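Local structure of CopC (Methylosinus trichosporium OB3b, 5ICU) at residues 2-8 and 23-29; 35-39 and 61-65; 71-77 and 89-95. The protein binds copper(II) and probably serves as a periplasmic copper chaperone in metal homeostasis, built as a small cupredoxin-like beta-sandwich. All coordinates share one frame; numbering follows the deposited sequence.

Contact 1: residues 2-8 and 23-29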
# COMPACT_ATOMS: atom_id res chain seq x y z
N SER A 2 -7.20 -12.77 -6.14
CA SER A 2 -6.46 -12.62 -4.89
C SER A 2 -6.86 -11.31 -4.28
O SER A 2 -6.31 -10.28 -4.59
CB SER A 2 -4.98 -12.69 -5.18
OG SER A 2 -4.68 -14.00 -5.60
N PHE A 3 -7.90 -11.34 -3.48
CA PHE A 3 -8.43 -10.13 -2.85
C PHE A 3 -7.59 -9.66 -1.68
O PHE A 3 -7.00 -10.47 -0.98
CB PHE A 3 -9.85 -10.38 -2.37
CG PHE A 3 -10.87 -10.55 -3.50
CD1 PHE A 3 -11.09 -9.50 -4.37
CD2 PHE A 3 -11.55 -11.73 -3.71
CE1 PHE A 3 -11.98 -9.63 -5.42
CE2 PHE A 3 -12.48 -11.85 -4.77
CZ PHE A 3 -12.67 -10.76 -5.61
N LEU A 4 -7.58 -8.37 -1.38
CA LEU A 4 -6.87 -7.89 -0.20
C LEU A 4 -7.52 -8.48 1.05
O LEU A 4 -8.76 -8.42 1.22
CB LEU A 4 -6.97 -6.36 -0.13
CG LEU A 4 -6.12 -5.72 0.97
CD1 LEU A 4 -4.61 -5.77 0.68
CD2 LEU A 4 -6.57 -4.28 1.20
N VAL A 5 -6.68 -9.01 1.96
CA VAL A 5 -7.19 -9.49 3.25
C VAL A 5 -6.57 -8.85 4.45
O VAL A 5 -7.12 -8.95 5.54
CB VAL A 5 -7.13 -11.03 3.37
CG1 VAL A 5 -7.98 -11.69 2.29
CG2 VAL A 5 -5.70 -11.53 3.38
N ASP A 6 -5.44 -8.19 4.30
CA ASP A 6 -4.82 -7.43 5.39
C ASP A 6 -3.91 -6.37 4.83
O ASP A 6 -3.37 -6.55 3.77
CB ASP A 6 -4.03 -8.37 6.33
CG ASP A 6 -3.88 -7.81 7.75
OD1 ASP A 6 -4.45 -6.76 8.09
OD2 ASP A 6 -3.16 -8.46 8.52
N ALA A 7 -3.70 -5.30 5.56
CA ALA A 7 -2.81 -4.24 5.13
C ALA A 7 -2.25 -3.51 6.33
O ALA A 7 -2.92 -3.42 7.36
CB ALA A 7 -3.56 -3.27 4.25
N SER A 8 -1.04 -2.99 6.14
CA SER A 8 -0.39 -2.09 7.10
C SER A 8 0.22 -0.92 6.36
O SER A 8 1.05 -1.13 5.50
CB SER A 8 0.73 -2.83 7.84
OG SER A 8 1.41 -1.92 8.68
N LYS A 23 2.49 -2.61 3.52
CA LYS A 23 2.48 -4.06 3.41
C LYS A 23 1.08 -4.52 3.11
O LYS A 23 0.15 -4.22 3.87
CB LYS A 23 2.90 -4.73 4.72
CG LYS A 23 4.24 -4.31 5.22
CD LYS A 23 4.75 -5.10 6.42
CE LYS A 23 5.42 -4.27 7.50
NZ LYS A 23 6.62 -4.96 8.07
N LEU A 24 0.90 -5.27 2.03
CA LEU A 24 -0.40 -5.81 1.67
C LEU A 24 -0.36 -7.31 1.63
O LEU A 24 0.62 -7.88 1.14
CB LEU A 24 -0.79 -5.28 0.29
CG LEU A 24 -0.81 -3.77 0.06
CD1 LEU A 24 -1.30 -3.46 -1.35
CD2 LEU A 24 -1.69 -3.05 1.05
N ARG A 25 -1.41 -7.97 2.12
CA ARG A 25 -1.54 -9.43 2.05
C ARG A 25 -2.87 -9.74 1.40
O ARG A 25 -3.90 -9.11 1.71
CB ARG A 25 -1.45 -10.05 3.45
CG ARG A 25 -1.61 -11.54 3.44
CD ARG A 25 -1.12 -12.20 4.71
NE ARG A 25 -1.89 -11.79 5.87
CZ ARG A 25 -3.05 -12.34 6.27
NH1 ARG A 25 -3.60 -13.35 5.61
NH2 ARG A 25 -3.65 -11.88 7.38
N PHE A 26 -2.84 -10.71 0.50
CA PHE A 26 -3.96 -11.09 -0.35
C PHE A 26 -4.43 -12.49 -0.01
O PHE A 26 -3.71 -13.27 0.62
CB PHE A 26 -3.58 -10.93 -1.83
CG PHE A 26 -3.18 -9.54 -2.20
CD1 PHE A 26 -1.88 -9.10 -2.03
CD2 PHE A 26 -4.12 -8.63 -2.65
CE1 PHE A 26 -1.52 -7.79 -2.32
CE2 PHE A 26 -3.76 -7.34 -2.93
CZ PHE A 26 -2.46 -6.91 -2.74
N GLY A 27 -5.61 -12.84 -0.50
CA GLY A 27 -6.19 -14.15 -0.29
C GLY A 27 -5.66 -15.26 -1.15
O GLY A 27 -6.04 -16.44 -0.95
N GLY A 28 -4.83 -14.93 -2.11
CA GLY A 28 -4.19 -15.90 -3.01
C GLY A 28 -2.91 -15.25 -3.48
O GLY A 28 -2.58 -14.09 -3.13
N GLY A 29 -2.15 -15.98 -4.30
CA GLY A 29 -0.87 -15.46 -4.81
C GLY A 29 -1.10 -14.24 -5.69
O GLY A 29 -2.09 -14.12 -6.40
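Val5 and Asp6 both turn their amides to the single carbonyl of Arg25, which breaks the regular antiparallel pairing of 4-8 with 23-26. The Val5 N bond to Arg25 O is 2.8 Å long, nearly straight (170°) and in the carbonyl plane; the second, from Asp6 N, is longer at 3.2 Å and tilted from that plane. Beyond the bulge, Ser8 and Lys23 pair regularly. At the bulge Val5, Asp6 and Arg25, all exposed, come together. The Arg25 chain bends at chi3 (63°), bringing its guanidinium beside both partners. Val5 CG2 lies over one face of this group, 3.6 Å from Arg25 NH1, while Asp6 OD2 sits at its edge, 3.6 Å from NH2 in a long salt bridge, the carboxylate and guanidinium planes being almost perpendicular (84°). On the face of Ala7 and Leu24, which turns toward the other sheet, Ala7 CB meets Leu24 CD2; the end of Leu4 reaches back, placing CD1 over a face of the Phe26 ring, 4.0 Å from CE2. Past the strands, Gly27 N bonds to Phe3 O, and Ser2 OG donates to Gly29 O (2.7 Å) from above the carbonyl plane. Ser2 O is buried against Phe26 CD2 without a polar partner. Ser2 directly follows the copper ligand His1. The double donation to Arg25 O is a classic beta bulge, here in the edge strand leading from the copper site.

Contact 2: residues 35-39 and 61-65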
# COMPACT_ATOMS: atom_id res chain seq x y z
N SER A 35 2.43 -6.37 -10.62
CA SER A 35 1.54 -5.75 -9.61
C SER A 35 2.02 -4.34 -9.32
O SER A 35 3.21 -4.05 -9.37
CB SER A 35 1.51 -6.61 -8.36
OG SER A 35 0.88 -7.86 -8.66
N SER A 36 1.09 -3.48 -8.95
CA SER A 36 1.36 -2.07 -8.74
C SER A 36 0.69 -1.61 -7.44
O SER A 36 -0.47 -1.95 -7.19
CB SER A 36 0.82 -1.25 -9.88
OG SER A 36 1.03 0.14 -9.70
N ILE A 37 1.43 -0.86 -6.63
CA ILE A 37 0.90 -0.17 -5.46
C ILE A 37 1.34 1.27 -5.64
O ILE A 37 2.50 1.54 -5.96
CB ILE A 37 1.47 -0.73 -4.13
CG1 ILE A 37 1.34 -2.24 -4.06
CG2 ILE A 37 0.77 -0.06 -2.96
CD1 ILE A 37 2.10 -2.88 -2.92
N SER A 38 0.42 2.18 -5.34
CA SER A 38 0.70 3.61 -5.40
C SER A 38 0.23 4.29 -4.13
O SER A 38 -0.78 3.92 -3.55
CB SER A 38 -0.04 4.30 -6.54
OG SER A 38 0.32 3.74 -7.79
N ILE A 39 0.96 5.31 -3.69
CA ILE A 39 0.49 6.21 -2.65
C ILE A 39 0.20 7.54 -3.27
O ILE A 39 1.05 8.11 -3.98
CB ILE A 39 1.56 6.38 -1.54
CG1 ILE A 39 1.91 5.02 -0.90
CG2 ILE A 39 1.11 7.39 -0.49
CD1 ILE A 39 3.03 5.08 0.10
N LEU A 61 2.80 -8.34 -0.75
CA LEU A 61 3.56 -7.33 -1.47
C LEU A 61 3.94 -6.25 -0.51
O LEU A 61 3.18 -5.94 0.42
CB LEU A 61 2.75 -6.69 -2.60
CG LEU A 61 2.40 -7.57 -3.78
CD1 LEU A 61 1.48 -6.79 -4.67
CD2 LEU A 61 3.63 -8.05 -4.53
N THR A 62 5.06 -5.59 -0.79
CA THR A 62 5.42 -4.38 -0.04
C THR A 62 5.81 -3.23 -0.97
O THR A 62 6.18 -3.46 -2.15
CB THR A 62 6.56 -4.62 0.96
OG1 THR A 62 7.75 -4.96 0.26
CG2 THR A 62 6.24 -5.68 1.99
N LEU A 63 5.67 -2.00 -0.46
CA LEU A 63 6.12 -0.81 -1.17
C LEU A 63 6.89 0.04 -0.16
O LEU A 63 6.31 0.43 0.87
CB LEU A 63 4.92 -0.05 -1.71
CG LEU A 63 5.27 1.32 -2.36
CD1 LEU A 63 6.19 1.14 -3.53
CD2 LEU A 63 3.97 2.00 -2.70
N ASP A 64 8.14 0.37 -0.48
CA ASP A 64 8.92 1.29 0.38
C ASP A 64 8.43 2.70 0.18
O ASP A 64 8.33 3.18 -0.96
CB ASP A 64 10.37 1.18 0.02
CG ASP A 64 10.98 -0.13 0.48
OD1 ASP A 64 10.38 -0.86 1.31
OD2 ASP A 64 12.09 -0.42 0.01
N ALA A 65 8.06 3.38 1.25
CA ALA A 65 7.54 4.75 1.15
C ALA A 65 8.67 5.73 1.41
O ALA A 65 9.46 5.54 2.32
CB ALA A 65 6.43 4.98 2.14
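Leu63 reaches from strand 61-64 across to Ile37 on strand 36-39, where its CB is brushed by Ile37 CD1 at 4.2 Å. From there CG runs anti to the backbone N, and chi1 of 174° together with chi2 of 61° turns CD2 toward strand 36-39. CD2 does most of the touching: it comes to 3.6 Å from Ile37 O, lies 3.8 Å from Ile37 CG2, and brushes Ile39 CG1 at 4.1 Å. The methyl is thus lodged against the backbone and side chains of two residues that alternate along one strand. The side chains of Ile37 and Leu63 run antiparallel past one another, the tip of each lying beside the base of the other. Ile37 CD1 also leans on Leu61 CB (3.9 Å), crossing that side chain obliquely. At the two ends of the contact, Leu61 CD1 meets Ser35 CB at 3.7 Å, and Ile39 CD1 meets Ala65 CB at 4.0 Å. The hydroxyl of Ser35 is engaged by Glu31 O and Leu80 N, leaving its CB to face the leucine. The segment axes approach to 8.0 Å at an angle of 38°, a spacing set by interleaved side chains of two different sheets. Around this layer, Leu24 packs on Ile37, Val48 on both Ile39 and Leu63, and Phe26 on Leu61, continuing the interior of the sandwich. The contact between the segments is made almost wholly by aliphatic carbon, one methyl also resting on a backbone carbonyl, without hydrogen bonds or charges; its cohesion probably comes from shape fit and the exclusion of water, with the methyl branches filling the space between the sheets.

Contact 3: residues 71-77 and 89-95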
# COMPACT_ATOMS: atom_id res chain seq x y z
N GLY A 71 -0.65 14.24 7.21
CA GLY A 71 -1.86 14.37 6.43
C GLY A 71 -2.38 13.02 5.98
O GLY A 71 -1.93 11.96 6.42
N SER A 72 -3.39 13.08 5.12
CA SER A 72 -4.06 11.88 4.66
C SER A 72 -3.54 11.44 3.29
O SER A 72 -3.08 12.26 2.47
CB SER A 72 -5.56 12.10 4.60
OG SER A 72 -5.90 12.90 3.49
N TYR A 73 -3.56 10.12 3.10
CA TYR A 73 -3.07 9.44 1.90
C TYR A 73 -4.02 8.36 1.47
O TYR A 73 -4.76 7.81 2.27
CB TYR A 73 -1.67 8.83 2.16
CG TYR A 73 -0.62 9.87 2.45
CD1 TYR A 73 -0.43 10.33 3.75
CD2 TYR A 73 0.12 10.44 1.44
CE1 TYR A 73 0.48 11.33 4.02
CE2 TYR A 73 1.03 11.45 1.71
CZ TYR A 73 1.21 11.88 2.99
OH TYR A 73 2.12 12.90 3.24
N VAL A 74 -3.96 8.03 0.19
CA VAL A 74 -4.64 6.86 -0.33
C VAL A 74 -3.62 5.93 -0.90
O VAL A 74 -2.75 6.33 -1.67
CB VAL A 74 -5.73 7.26 -1.36
CG1 VAL A 74 -6.17 6.08 -2.22
CG2 VAL A 74 -6.94 7.83 -0.61
N VAL A 75 -3.75 4.66 -0.52
CA VAL A 75 -3.04 3.57 -1.11
C VAL A 75 -3.96 2.99 -2.14
O VAL A 75 -5.07 2.59 -1.79
CB VAL A 75 -2.70 2.50 -0.06
CG1 VAL A 75 -2.09 1.29 -0.76
CG2 VAL A 75 -1.77 3.05 1.02
N LYS A 76 -3.49 2.89 -3.38
CA LYS A 76 -4.24 2.13 -4.39
C LYS A 76 -3.38 1.01 -4.89
O LYS A 76 -2.16 1.09 -4.84
CB LYS A 76 -4.76 3.01 -5.52
CG LYS A 76 -3.74 3.66 -6.41
CD LYS A 76 -4.37 4.49 -7.53
CE LYS A 76 -3.36 4.95 -8.58
NZ LYS A 76 -3.99 5.78 -9.65
N PHE A 77 -4.01 -0.03 -5.38
CA PHE A 77 -3.28 -1.21 -5.84
C PHE A 77 -3.99 -1.85 -7.01
O PHE A 77 -5.19 -1.84 -7.07
CB PHE A 77 -2.97 -2.20 -4.72
CG PHE A 77 -4.18 -2.68 -3.99
CD1 PHE A 77 -4.63 -1.98 -2.87
CD2 PHE A 77 -4.92 -3.81 -4.38
CE1 PHE A 77 -5.76 -2.36 -2.19
CE2 PHE A 77 -6.05 -4.20 -3.68
CZ PHE A 77 -6.47 -3.46 -2.61
N GLY A 89 -7.89 -2.20 -5.87
CA GLY A 89 -8.54 -1.68 -4.67
C GLY A 89 -7.78 -0.46 -4.20
O GLY A 89 -6.84 0.01 -4.83
N LYS A 90 -8.22 0.08 -3.08
CA LYS A 90 -7.75 1.36 -2.57
C LYS A 90 -8.29 1.60 -1.16
O LYS A 90 -9.37 1.16 -0.84
CB LYS A 90 -8.08 2.52 -3.50
CG LYS A 90 -9.56 2.83 -3.71
CD LYS A 90 -10.26 1.83 -4.61
CE LYS A 90 -11.63 2.27 -5.02
NZ LYS A 90 -12.30 1.21 -5.82
N TYR A 91 -7.50 2.31 -0.37
CA TYR A 91 -7.96 2.73 0.96
C TYR A 91 -7.18 3.93 1.44
O TYR A 91 -6.14 4.22 0.89
CB TYR A 91 -7.85 1.57 1.96
CG TYR A 91 -6.40 1.11 2.23
CD1 TYR A 91 -5.62 1.73 3.22
CD2 TYR A 91 -5.81 0.06 1.53
CE1 TYR A 91 -4.30 1.32 3.44
CE2 TYR A 91 -4.52 -0.34 1.76
CZ TYR A 91 -3.77 0.28 2.73
OH TYR A 91 -2.48 -0.14 2.99
N GLU A 92 -7.70 4.60 2.46
CA GLU A 92 -7.10 5.80 2.99
C GLU A 92 -6.43 5.51 4.32
O GLU A 92 -6.85 4.62 5.06
CB GLU A 92 -8.17 6.88 3.15
CG GLU A 92 -7.71 8.24 3.64
CD GLU A 92 -7.82 8.49 5.13
OE1 GLU A 92 -8.55 7.79 5.86
OE2 GLU A 92 -7.16 9.43 5.60
N PHE A 93 -5.38 6.27 4.63
CA PHE A 93 -4.82 6.29 6.01
C PHE A 93 -4.29 7.68 6.26
O PHE A 93 -4.10 8.44 5.35
CB PHE A 93 -3.77 5.22 6.25
CG PHE A 93 -2.46 5.49 5.60
CD1 PHE A 93 -2.23 5.12 4.31
CD2 PHE A 93 -1.42 6.13 6.30
CE1 PHE A 93 -1.01 5.35 3.71
CE2 PHE A 93 -0.22 6.37 5.70
CZ PHE A 93 0.01 6.00 4.40
N THR A 94 -4.08 8.00 7.54
CA THR A 94 -3.60 9.32 7.94
C THR A 94 -2.33 9.21 8.76
O THR A 94 -2.22 8.36 9.64
CB THR A 94 -4.68 10.04 8.76
OG1 THR A 94 -5.87 10.22 7.96
CG2 THR A 94 -4.17 11.43 9.16
N VAL A 95 -1.37 10.07 8.40
CA VAL A 95 -0.14 10.28 9.20
C VAL A 95 -0.44 11.44 10.12
O VAL A 95 -0.63 12.56 9.68
CB VAL A 95 1.06 10.58 8.30
CG1 VAL A 95 2.31 10.82 9.13
CG2 VAL A 95 1.30 9.42 7.32
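Chi1 near +60° sets CG of Phe77 (57°), Tyr91 (65°) and Phe93 (73°) between the backbone N and the carbonyl carbon, and each ring thereby leans over the partner strand of the 71-77 and 89-95 pair. The Phe77 ring lies flat on the backbone of Gly89, whose CA stands 3.8 Å from the ring centroid in a CH-pi contact, and Tyr91 CD2 approaches its edge. Any CB on Gly89 would run into Phe77 CZ. Val75 CB lies 3.9 Å from the centroid of the Tyr91 ring, over its face, the two side chains running alongside each other. Phe93 receives Tyr73 CB over its face and Val75 CG2 at its edge, the latter 3.6 Å from Phe93 CE1; the Tyr73 and Phe93 planes are only modestly inclined, but their offset leaves little overlap. Val95 CG2 completes the row, 3.9 Å from Tyr73 CE1. Replacing Phe77 with an alanine would probably leave the CA of Gly89 without its aromatic cover and open a gap beside the Tyr91 edge. On the other face, Glu92 OE2 accepts a 2.8 Å bond from Thr94 OG1, while Lys76 and Lys90 touch through their CB atoms and lead their amines away. Eight backbone bonds, from Gly71-Val95 to Phe77-Gly89, hold the unbroken antiparallel ladder. The pair forms a beta hairpin inside the mixed sheet: strand 71-80 is flanked by 36-40 and strand 86-95 by the short strand 14-15, while Phe77 and Tyr91 reach across the sandwich to Leu24 of strand 21-26 and to Leu4 and Ala7, respectively, of strand 4-8.

Overall arrangement
Contacts 1 and 3 each join neighbouring strands within one sheet, whereas contact 2 bridges the two sheets and is the most buried of the three. The in-sheet pairings rest on backbone hydrogen bonds, interrupted by a bulge in contact 1 and regular in contact 3; both are partly buried, with mostly polar side chains on the outer faces. The inner faces meet: Leu24 packs on Ile37, Phe77 and the Tyr91 hydroxyl, and Leu4 on Phe77. Contact 2 is aliphatic, contact 3 rich in aromatic rings. Backbone bonds from Leu24 to Leu61 and from Ser38 to Lys76 link contact 2 to contact 1 in one sheet and to contact 3 in the other.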